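Local atomic coordinates of probable Rab-related GTPase (Acanthamoeba polyphaga mimivirus, PDB entry 5XC3), a protein that binds guanine nucleotides as a Rab-type small GTPase, probably hydrolysing GTP, and may take part in protein transport. Residues A[117-122]-A[149-154]; A[39-44]-A[58-63]; A[8-13]-A[83-88]; A[113-118]-A[143-148]. All coordinates share one frame; numbering follows the deposited sequence.

In this small GTPase, one mixed sheet and the loops that follow its strands carry the nucleotide site. Contact 3 joins strands 6-11 and 81-87, its centre about 4 Å from the centre of the chain. Contact 4 continues the sheet to the edge strand 145-148, and the two are sewn together by V84 N to L115 O (2.9 Å) and V84 O to V117 N (2.8 Å). Contact 1 starts from the strand 113-119 used in contact 4, shares V117 and A118 with it, and holds the guanine of GDP. Contact 2, its centre about 21 Å from that of contact 1, lies toward the other edge, where the D61 side chain is about 4 Å from magnesium.

Contact 1 (A[117-122]-A[149-154]); sequences VANKID and ASSFES. With GDP (guanosine-5'-diphosphate), chain B.
A149 meets the end of strand 113-119 through its backbone N and its backbone O. Its N donates to A118 O at 2.9 Å, and its O receives I121 N along a nearly straight N-H, while the I121 CG1 and CG2 branches lie close against that same carbonyl. The methyl of A149 rests on V117 CG1. At S150 the hydroxyl sits 2.9 Å from D122 OD1 and 3.1 Å from GDP O6, so one proton has two acceptors to choose between; OG also accepts from F152 N in an ST turn, which helps to hold the hydroxyl in place. D122 itself folds back with CG between its backbone N and carbonyl carbon (chi1 55°), turning the carboxylate to the base: OD1 takes GDP N1 at 2.6 Å and OD2 takes GDP N2 at 2.8 Å. S151 donates its backbone N to GDP O6 at 2.9 Å, and in one of its two conformers S151 OG also bonds N7. F152 brings CE2 to within 3.2 Å of GDP C2 over one face of the base, while the extended methylenes of K120 run along the opposite face, its ammonium going on to G15 O. E153 closes a type I turn by its N to S150 O, lays its carboxylate beside I121 CD1, and takes the N-cap position of helix 154-168. N119, held by V16 O of the phosphate-binding loop, completes the NKxD box, which with the S150-S151 loop forms the guanine-recognition site of Ras-like GTPases.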
# COMPACT_ATOMS: atom_id res chain seq x y z
N VAL A 117 -3.46 -3.28 -3.49
CA VAL A 117 -4.20 -2.15 -4.05
C VAL A 117 -4.07 -2.19 -5.56
O VAL A 117 -2.97 -2.01 -6.10
CB VAL A 117 -3.69 -0.82 -3.49
CG1 VAL A 117 -4.48 0.32 -4.11
CG2 VAL A 117 -3.81 -0.79 -1.97
N ALA A 118 -5.18 -2.41 -6.25
CA ALA A 118 -5.21 -2.36 -7.71
C ALA A 118 -5.49 -0.91 -8.09
O ALA A 118 -6.64 -0.45 -8.06
CB ALA A 118 -6.28 -3.31 -8.24
N ASN A 119 -4.44 -0.17 -8.44
CA ASN A 119 -4.49 1.27 -8.60
C ASN A 119 -4.65 1.68 -10.07
O ASN A 119 -4.41 0.89 -10.99
CB ASN A 119 -3.24 1.93 -8.01
CG ASN A 119 -3.42 3.41 -7.75
OD1 ASN A 119 -4.51 3.87 -7.41
ND2 ASN A 119 -2.35 4.18 -7.92
N LYS A 120 -5.05 2.94 -10.25
CA LYS A 120 -5.22 3.63 -11.53
C LYS A 120 -6.51 3.25 -12.24
O LYS A 120 -6.57 3.27 -13.48
CB LYS A 120 -3.99 3.50 -12.46
CG LYS A 120 -2.67 3.89 -11.80
CD LYS A 120 -1.60 4.26 -12.82
CE LYS A 120 -0.25 4.43 -12.12
NZ LYS A 120 0.82 4.85 -13.08
N ILE A 121 -7.57 2.96 -11.48
CA ILE A 121 -8.85 2.59 -12.08
C ILE A 121 -9.51 3.74 -12.82
O ILE A 121 -10.53 3.52 -13.49
CB ILE A 121 -9.81 1.96 -11.05
CG1 ILE A 121 -10.23 2.99 -10.00
CG2 ILE A 121 -9.16 0.74 -10.41
CD1 ILE A 121 -11.16 2.44 -8.93
N ASP A 122 -8.98 4.96 -12.71
CA ASP A 122 -9.47 6.07 -13.51
C ASP A 122 -9.20 5.89 -15.00
O ASP A 122 -9.85 6.54 -15.82
CB ASP A 122 -8.81 7.38 -13.08
CG ASP A 122 -7.30 7.29 -13.12
OD1 ASP A 122 -6.72 6.63 -12.24
OD2 ASP A 122 -6.69 7.88 -14.04
N ALA A 149 -8.51 1.08 -6.51
CA ALA A 149 -8.38 2.48 -6.13
C ALA A 149 -7.86 3.33 -7.29
O ALA A 149 -7.37 2.82 -8.30
CB ALA A 149 -7.45 2.65 -4.91
N SER A 150 -7.99 4.64 -7.13
CA SER A 150 -7.28 5.62 -7.94
C SER A 150 -6.83 6.73 -7.00
O SER A 150 -7.63 7.20 -6.18
CB SER A 150 -8.17 6.21 -9.03
OG SER A 150 -7.57 7.37 -9.59
N SER A 151 -5.57 7.16 -7.14
CA SER A 151 -5.11 8.26 -6.31
C SER A 151 -5.89 9.54 -6.59
O SER A 151 -5.84 10.48 -5.78
CB SER A 151 -3.61 8.52 -6.52
OG SER A 151 -2.86 7.33 -6.63
N PHE A 152 -6.61 9.61 -7.71
CA PHE A 152 -7.41 10.78 -8.07
C PHE A 152 -8.84 10.69 -7.57
O PHE A 152 -9.60 11.65 -7.74
CB PHE A 152 -7.41 10.96 -9.59
CG PHE A 152 -6.04 11.07 -10.19
CD1 PHE A 152 -5.04 11.80 -9.58
CD2 PHE A 152 -5.74 10.41 -11.38
CE1 PHE A 152 -3.78 11.89 -10.14
CE2 PHE A 152 -4.47 10.50 -11.96
CZ PHE A 152 -3.49 11.24 -11.33
N GLU A 153 -9.23 9.57 -6.97
CA GLU A 153 -10.59 9.37 -6.45
C GLU A 153 -10.49 9.25 -4.93
O GLU A 153 -10.17 8.17 -4.41
CB GLU A 153 -11.25 8.15 -7.08
CG GLU A 153 -11.31 8.21 -8.61
CD GLU A 153 -12.07 7.03 -9.21
OE1 GLU A 153 -12.63 6.22 -8.44
OE2 GLU A 153 -12.08 6.91 -10.45
N SER A 154 -10.78 10.35 -4.23
CA SER A 154 -10.53 10.41 -2.79
C SER A 154 -11.30 9.34 -2.03
O SER A 154 -10.82 8.84 -1.01
CB SER A 154 -10.91 11.79 -2.25
OG SER A 154 -12.25 12.10 -2.56
PB GDP B . 5.33 5.36 -7.20
O1B GDP B . 4.66 4.04 -7.05
O2B GDP B . 5.53 6.14 -5.92
O3B GDP B . 6.60 5.22 -8.01
O3A GDP B . 4.28 6.18 -8.13
PA GDP B . 3.94 7.75 -8.11
O1A GDP B . 3.00 8.07 -6.99
O2A GDP B . 5.20 8.56 -8.12
O5' GDP B . 3.11 7.90 -9.48
C5' GDP B . 3.77 7.73 -10.74
C4' GDP B . 2.95 8.50 -11.76
O4' GDP B . 1.66 7.88 -11.90
C3' GDP B . 2.70 9.94 -11.35
O3' GDP B . 2.68 10.72 -12.55
C2' GDP B . 1.31 9.90 -10.75
O2' GDP B . 0.61 11.16 -10.76
C1' GDP B . 0.66 8.85 -11.63
N9 GDP B . -0.44 8.24 -10.86
C8 GDP B . -0.46 7.91 -9.54
N7 GDP B . -1.65 7.37 -9.20
C5 GDP B . -2.43 7.37 -10.31
C6 GDP B . -3.80 6.95 -10.65
O6 GDP B . -4.57 6.45 -9.79
N1 GDP B . -4.20 7.12 -11.92
C2 GDP B . -3.39 7.63 -12.87
N2 GDP B . -3.87 7.77 -14.13
N3 GDP B . -2.13 8.04 -12.64
C4 GDP B . -1.61 7.92 -11.39

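Contact 2 (A[39-44]-A[58-63]); sequences GAAFAS and NIWDTA
I59 O is gripped by two successive backbone amides of segment 39-44: F42 N at 2.9 Å, lying in the carbonyl plane, and A43 N at 3.4 Å, a weak second bond. I59 N answers with a firm bond of 2.8 Å to A43 O. One register step on, at the non-hydrogen-bonded pair, the S44 hydroxyl donates to N58 OD1 at 2.8 Å, approaching 23° out of the amide plane; K56 NZ shares that oxygen. F42 and A43 thus stand opposite the single I59, a classic beta bulge at the start of the hairpin of strands 43-48 and 54-60, where the putative effector region runs into the sheet. Before the bulge the backbone of A40 and A41 passes over one face of the W60 indole. A41 N lies 3.6 Å above the ring plane near its centre, and A41 CB makes a CH-pi contact with the five-membered ring, 3.9 Å from its centroid. W60 CG is anti to the carbonyl carbon (chi1 -70°), which turns the indole under this backbone, and K7 adds a cation-pi contact. A water accepts from D61 N at 2.9 Å and lies 2.8 Å from A40 O, so it spans the gap where the strands part. Beyond it the D61 carboxylate receives S19 OG and sits near the bound magnesium, in the DxxG box of these GTPases. F42 starts toward I59 O with CB, but its ring leads off to V22 of helix 18-27, while A43 and I59 turn their side chains onto L26 of the same helix.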
# COMPACT_ATOMS: atom_id res chain seq x y z
N GLY A 39 15.29 5.48 5.29
CA GLY A 39 15.51 5.05 6.65
C GLY A 39 14.58 5.64 7.68
O GLY A 39 14.76 5.37 8.88
N ALA A 40 13.59 6.42 7.27
CA ALA A 40 12.64 6.99 8.21
C ALA A 40 11.25 6.99 7.59
O ALA A 40 11.09 6.93 6.37
CB ALA A 40 13.03 8.42 8.62
N ALA A 41 10.27 7.02 8.47
CA ALA A 41 8.89 7.19 8.05
C ALA A 41 8.73 8.52 7.33
O ALA A 41 9.42 9.50 7.62
CB ALA A 41 7.96 7.16 9.26
N PHE A 42 7.82 8.52 6.37
CA PHE A 42 7.53 9.73 5.62
C PHE A 42 6.67 10.68 6.44
O PHE A 42 6.92 11.89 6.47
CB PHE A 42 6.80 9.36 4.33
CG PHE A 42 6.36 10.54 3.52
CD1 PHE A 42 7.29 11.42 2.97
CD2 PHE A 42 5.02 10.78 3.30
CE1 PHE A 42 6.88 12.52 2.23
CE2 PHE A 42 4.60 11.87 2.56
CZ PHE A 42 5.53 12.74 2.02
N ALA A 43 5.65 10.16 7.11
CA ALA A 43 4.70 10.99 7.82
C ALA A 43 4.00 10.12 8.85
O ALA A 43 3.92 8.90 8.70
CB ALA A 43 3.67 11.58 6.86
N SER A 44 3.50 10.77 9.89
CA SER A 44 2.64 10.10 10.85
C SER A 44 1.30 10.81 10.85
O SER A 44 1.21 12.01 10.55
CB SER A 44 3.24 10.09 12.26
OG SER A 44 4.48 9.41 12.29
N ASN A 58 2.27 5.36 11.35
CA ASN A 58 3.59 5.79 10.90
C ASN A 58 3.75 5.23 9.50
O ASN A 58 3.95 4.02 9.34
CB ASN A 58 4.68 5.27 11.83
CG ASN A 58 4.50 5.76 13.26
OD1 ASN A 58 4.12 6.91 13.48
ND2 ASN A 58 4.75 4.88 14.22
N ILE A 59 3.66 6.10 8.49
CA ILE A 59 3.54 5.67 7.10
C ILE A 59 4.91 5.75 6.44
O ILE A 59 5.52 6.83 6.39
CB ILE A 59 2.51 6.52 6.35
CG1 ILE A 59 1.12 6.35 7.01
CG2 ILE A 59 2.49 6.16 4.87
CD1 ILE A 59 0.09 7.36 6.58
N TRP A 60 5.38 4.62 5.94
CA TRP A 60 6.64 4.52 5.20
C TRP A 60 6.35 4.42 3.72
O TRP A 60 5.49 3.63 3.29
CB TRP A 60 7.41 3.28 5.64
CG TRP A 60 7.97 3.38 7.04
CD1 TRP A 60 7.26 3.53 8.20
CD2 TRP A 60 9.35 3.34 7.40
NE1 TRP A 60 8.13 3.57 9.27
CE2 TRP A 60 9.42 3.46 8.80
CE3 TRP A 60 10.54 3.20 6.67
CZ2 TRP A 60 10.63 3.45 9.50
CZ3 TRP A 60 11.74 3.18 7.37
CH2 TRP A 60 11.77 3.32 8.76
N ASP A 61 7.07 5.20 2.93
CA ASP A 61 7.01 5.18 1.48
C ASP A 61 8.44 5.12 0.95
O ASP A 61 9.39 5.54 1.62
CB ASP A 61 6.30 6.45 0.98
CG ASP A 61 6.07 6.45 -0.54
OD1 ASP A 61 5.95 5.36 -1.14
OD2 ASP A 61 5.99 7.56 -1.10
N THR A 62 8.60 4.52 -0.22
CA THR A 62 9.94 4.41 -0.78
C THR A 62 10.40 5.75 -1.35
O THR A 62 9.61 6.67 -1.60
CB THR A 62 10.01 3.36 -1.89
OG1 THR A 62 9.40 3.89 -3.08
CG2 THR A 62 9.32 2.06 -1.49
N ALA A 63 11.71 5.84 -1.57
CA ALA A 63 12.34 6.97 -2.24
C ALA A 63 12.80 6.59 -3.64
O ALA A 63 13.78 7.15 -4.16
CB ALA A 63 13.49 7.53 -1.42
O HOH W 1 9.27 6.63 4.22

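Contact 3 (A[8-13]-A[83-88]); sequences IILIGS and LVVFDV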
# COMPACT_ATOMS: atom_id res chain seq x y z
N ILE A 8 2.98 1.31 8.99
CA ILE A 8 2.33 0.92 7.74
C ILE A 8 3.29 1.24 6.61
O ILE A 8 3.74 2.38 6.49
CB ILE A 8 1.04 1.74 7.52
CG1 ILE A 8 0.20 1.78 8.79
CG2 ILE A 8 0.25 1.17 6.35
CD1 ILE A 8 -0.26 0.43 9.24
N ILE A 9 3.59 0.26 5.76
CA ILE A 9 4.52 0.48 4.66
C ILE A 9 3.81 0.31 3.32
O ILE A 9 2.83 -0.43 3.20
CB ILE A 9 5.77 -0.42 4.70
CG1 ILE A 9 5.37 -1.87 4.38
CG2 ILE A 9 6.46 -0.32 6.05
CD1 ILE A 9 6.53 -2.86 4.38
N LEU A 10 4.32 1.02 2.32
CA LEU A 10 3.91 0.88 0.93
C LEU A 10 5.01 0.15 0.18
O LEU A 10 6.18 0.54 0.25
CB LEU A 10 3.78 2.27 0.28
CG LEU A 10 2.53 3.14 0.44
CD1 LEU A 10 1.34 2.68 -0.40
CD2 LEU A 10 2.16 3.29 1.91
N ILE A 11 4.65 -0.89 -0.56
CA ILE A 11 5.58 -1.53 -1.49
C ILE A 11 4.86 -1.79 -2.80
O ILE A 11 3.64 -1.66 -2.89
CB ILE A 11 6.21 -2.82 -0.93
CG1 ILE A 11 5.15 -3.90 -0.70
CG2 ILE A 11 7.01 -2.51 0.34
CD1 ILE A 11 5.73 -5.20 -0.10
N GLY A 12 5.63 -2.15 -3.81
CA GLY A 12 5.12 -2.26 -5.16
C GLY A 12 6.11 -1.67 -6.14
O GLY A 12 6.99 -0.87 -5.79
N SER A 13 5.95 -2.03 -7.41
CA SER A 13 6.93 -1.63 -8.42
C SER A 13 6.88 -0.13 -8.69
O SER A 13 5.97 0.59 -8.29
CB SER A 13 6.73 -2.46 -9.68
OG SER A 13 6.77 -3.83 -9.34
N LEU A 83 0.59 -2.08 2.42
CA LEU A 83 -0.15 -1.89 1.18
C LEU A 83 0.77 -2.29 0.03
O LEU A 83 1.86 -1.72 -0.11
CB LEU A 83 -0.58 -0.43 1.02
CG LEU A 83 -1.49 0.18 2.08
CD1 LEU A 83 -1.64 1.69 1.88
CD2 LEU A 83 -2.85 -0.50 2.04
N VAL A 84 0.35 -3.28 -0.76
CA VAL A 84 1.11 -3.75 -1.92
C VAL A 84 0.38 -3.23 -3.15
O VAL A 84 -0.70 -3.72 -3.49
CB VAL A 84 1.22 -5.28 -1.95
CG1 VAL A 84 2.14 -5.71 -3.10
CG2 VAL A 84 1.72 -5.82 -0.61
N VAL A 85 0.95 -2.24 -3.81
CA VAL A 85 0.26 -1.51 -4.86
C VAL A 85 0.72 -2.01 -6.22
O VAL A 85 1.91 -2.27 -6.42
CB VAL A 85 0.54 -0.00 -4.72
CG1 VAL A 85 -0.25 0.81 -5.77
CG2 VAL A 85 0.20 0.49 -3.31
N PHE A 86 -0.22 -2.14 -7.15
CA PHE A 86 0.13 -2.33 -8.55
C PHE A 86 -0.76 -1.43 -9.41
O PHE A 86 -1.67 -0.77 -8.91
CB PHE A 86 0.11 -3.81 -8.99
CG PHE A 86 -1.27 -4.39 -9.16
CD1 PHE A 86 -1.98 -4.88 -8.06
CD2 PHE A 86 -1.87 -4.43 -10.42
CE1 PHE A 86 -3.26 -5.40 -8.21
CE2 PHE A 86 -3.15 -4.94 -10.57
CZ PHE A 86 -3.85 -5.43 -9.47
N ASP A 87 -0.47 -1.40 -10.70
CA ASP A 87 -1.15 -0.54 -11.67
C ASP A 87 -1.93 -1.46 -12.59
O ASP A 87 -1.34 -2.34 -13.24
CB ASP A 87 -0.07 0.26 -12.40
CG ASP A 87 -0.56 1.03 -13.63
OD1 ASP A 87 -1.71 0.86 -14.08
OD2 ASP A 87 0.27 1.80 -14.16
N VAL A 88 -3.26 -1.29 -12.64
CA VAL A 88 -4.13 -2.18 -13.42
C VAL A 88 -3.78 -2.21 -14.90
O VAL A 88 -4.07 -3.20 -15.58
CB VAL A 88 -5.64 -1.90 -13.19
CG1 VAL A 88 -6.02 -2.12 -11.74
CG2 VAL A 88 -6.00 -0.49 -13.65
O HOH W 2 3.69 -3.76 -8.00
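L10 and L83 lie side by side on one face of the sheet, with L10 CD1 3.9 Å from L83 CD1; the same methyl also reaches V85 CG2 at 3.8 Å, so it is wedged between two alternate residues of the neighbouring strand. On the other face I11 CG1 packs obliquely on V84 CG2 at 3.9 Å. That branch stands between the backbone N and carbonyl carbon (chi1 64°), which carries it across to V84. What positions these side chains is a parallel ladder of three almost straight bonds: L83 N to I9 O, I11 N to L83 O and V85 N to I11 O, each 2.9 Å long. L10 and V84 contribute CA-H...O contacts to the carbonyls of L83 and I11. At the end of the ladder G12 adopts backbone angles that call for glycine (phi 137°, psi 162°); its CA makes a CA-H...O contact of 3.4 Å to V85 O, and a beta carbon there would point at this carbonyl and clash with it. The chain then turns away, and the direct ladder is replaced by a water that accepts from S13 N at 2.9 Å and donates to V85 O at 2.8 Å. This is where the phosphate-binding loop leaves the strand; G12 O is bonded to K18 NZ, and S13 OG is held by D96 and W100. Strand 6-11 lies between strands 54-60 and 81-87, strand 113-119 flanks the pair on the far side, helix 91-107 covers the face of I11 and V84, and helix 154-168 covers L83.

Contact 4 (A[113-118]-A[143-148]); sequences YILVVA and DCDYVF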
# COMPACT_ATOMS: atom_id res chain seq x y z
N TYR A 113 -1.83 -7.34 8.58
CA TYR A 113 -2.77 -7.17 7.48
C TYR A 113 -2.00 -6.73 6.24
O TYR A 113 -1.28 -5.72 6.29
CB TYR A 113 -3.82 -6.12 7.86
CG TYR A 113 -4.91 -5.88 6.83
CD1 TYR A 113 -5.67 -6.93 6.32
CD2 TYR A 113 -5.21 -4.59 6.41
CE1 TYR A 113 -6.68 -6.69 5.39
CE2 TYR A 113 -6.22 -4.35 5.48
CZ TYR A 113 -6.96 -5.40 4.99
OH TYR A 113 -7.96 -5.13 4.07
N ILE A 114 -2.16 -7.48 5.16
CA ILE A 114 -1.59 -7.17 3.85
C ILE A 114 -2.75 -6.88 2.90
O ILE A 114 -3.63 -7.73 2.70
CB ILE A 114 -0.75 -8.34 3.31
CG1 ILE A 114 0.42 -8.59 4.25
CG2 ILE A 114 -0.25 -8.06 1.90
CD1 ILE A 114 1.18 -9.90 3.96
N LEU A 115 -2.74 -5.68 2.29
CA LEU A 115 -3.79 -5.26 1.38
C LEU A 115 -3.19 -4.94 0.01
O LEU A 115 -2.38 -4.01 -0.12
CB LEU A 115 -4.52 -4.03 1.95
CG LEU A 115 -5.68 -3.46 1.12
CD1 LEU A 115 -6.78 -4.49 0.94
CD2 LEU A 115 -6.24 -2.20 1.76
N VAL A 116 -3.59 -5.70 -1.01
CA VAL A 116 -3.18 -5.41 -2.38
C VAL A 116 -4.07 -4.31 -2.93
O VAL A 116 -5.30 -4.39 -2.82
CB VAL A 116 -3.28 -6.68 -3.25
CG1 VAL A 116 -2.97 -6.34 -4.70
CG2 VAL A 116 -2.34 -7.75 -2.72
N VAL A 117 -3.46 -3.28 -3.49
CA VAL A 117 -4.20 -2.15 -4.05
C VAL A 117 -4.07 -2.19 -5.56
O VAL A 117 -2.97 -2.01 -6.10
CB VAL A 117 -3.69 -0.82 -3.49
CG1 VAL A 117 -4.48 0.32 -4.11
CG2 VAL A 117 -3.81 -0.79 -1.97
N ALA A 118 -5.18 -2.41 -6.25
CA ALA A 118 -5.21 -2.36 -7.71
C ALA A 118 -5.49 -0.91 -8.09
O ALA A 118 -6.64 -0.45 -8.06
CB ALA A 118 -6.28 -3.31 -8.24
N ASP A 143 -3.23 -15.45 0.75
CA ASP A 143 -3.64 -15.02 2.09
C ASP A 143 -3.49 -13.50 2.28
O ASP A 143 -2.82 -13.02 3.21
CB ASP A 143 -2.90 -15.80 3.18
CG ASP A 143 -3.53 -15.62 4.55
OD1 ASP A 143 -4.78 -15.60 4.64
OD2 ASP A 143 -2.78 -15.51 5.55
N CYS A 144 -4.12 -12.75 1.40
CA CYS A 144 -4.16 -11.30 1.55
C CYS A 144 -5.51 -10.79 1.05
O CYS A 144 -6.34 -11.54 0.54
CB CYS A 144 -2.97 -10.63 0.86
SG CYS A 144 -2.87 -11.02 -0.88
N ASP A 145 -5.73 -9.50 1.24
CA ASP A 145 -6.95 -8.81 0.82
C ASP A 145 -6.63 -7.94 -0.39
O ASP A 145 -5.47 -7.76 -0.76
CB ASP A 145 -7.47 -7.96 1.98
CG ASP A 145 -8.95 -7.64 1.87
OD1 ASP A 145 -9.60 -8.08 0.89
OD2 ASP A 145 -9.47 -6.92 2.76
N TYR A 146 -7.67 -7.41 -1.04
CA TYR A 146 -7.47 -6.51 -2.17
C TYR A 146 -8.55 -5.43 -2.19
O TYR A 146 -9.62 -5.58 -1.60
CB TYR A 146 -7.44 -7.26 -3.51
CG TYR A 146 -8.80 -7.72 -3.98
CD1 TYR A 146 -9.37 -8.87 -3.47
CD2 TYR A 146 -9.51 -6.99 -4.93
CE1 TYR A 146 -10.62 -9.30 -3.89
CE2 TYR A 146 -10.76 -7.41 -5.35
CZ TYR A 146 -11.31 -8.55 -4.83
OH TYR A 146 -12.56 -8.96 -5.25
N VAL A 147 -8.23 -4.32 -2.87
CA VAL A 147 -9.17 -3.25 -3.18
C VAL A 147 -8.77 -2.64 -4.50
O VAL A 147 -7.62 -2.71 -4.91
CB VAL A 147 -9.17 -2.11 -2.13
CG1 VAL A 147 -9.82 -2.54 -0.87
CG2 VAL A 147 -7.74 -1.61 -1.89
N PHE A 148 -9.72 -1.96 -5.14
CA PHE A 148 -9.46 -1.14 -6.31
C PHE A 148 -9.41 0.32 -5.89
O PHE A 148 -10.17 0.75 -5.02
CB PHE A 148 -10.58 -1.32 -7.33
CG PHE A 148 -10.57 -2.66 -8.00
CD1 PHE A 148 -9.78 -2.88 -9.11
CD2 PHE A 148 -11.35 -3.70 -7.51
CE1 PHE A 148 -9.76 -4.11 -9.73
CE2 PHE A 148 -11.33 -4.94 -8.13
CZ PHE A 148 -10.53 -5.14 -9.24
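The Y113 ring reaches obliquely past the D145 side chain, its CE1 3.7 Å from D145 CB, and ends in a hydroxyl that donates to D145 OD2 at 2.7 Å. The ring and carboxylate planes stand 63° apart, and the oxygen is met on its anti side, 25° out of the carboxylate plane. CG of Y113 is anti to the backbone N (chi1 -177°), which sends the phenol across to the next strand. K163 of helix 154-168 forms a salt bridge to the same OD2, and Y146 N binds OD1 from above the carboxylate plane, so the group is tied on several sides; the cation beside it probably favours its charged form. L115 runs alongside D145 on this face, CD1 lying 3.6 Å from Y146 N, while the L115 and V147 side chains cross at about a right angle, CD2 touching CG2. V147 CG2 also meets V117 CG2 at 4.0 Å. On the opposite face V116 CG2 touches C144 SG, and A118 CB comes 3.6 Å from F148 CD1, meeting that ring obliquely. Between the faces the backbones exchange D145 N to I114 O, V116 N to D145 O, V147 N to V116 O and A118 N to V147 O. The second of these, 2.8 Å long, comes from above the D145 carbonyl plane, whereas the other three run close to their C=O directions. Helix 132-141 packs on Y146, whose hydroxyl bonds E132, and on C144; it links strands 113-119 and 145-148 in the beta-alpha-beta unit forming one edge of the sheet of the Ras-like, P-loop GTPase fold.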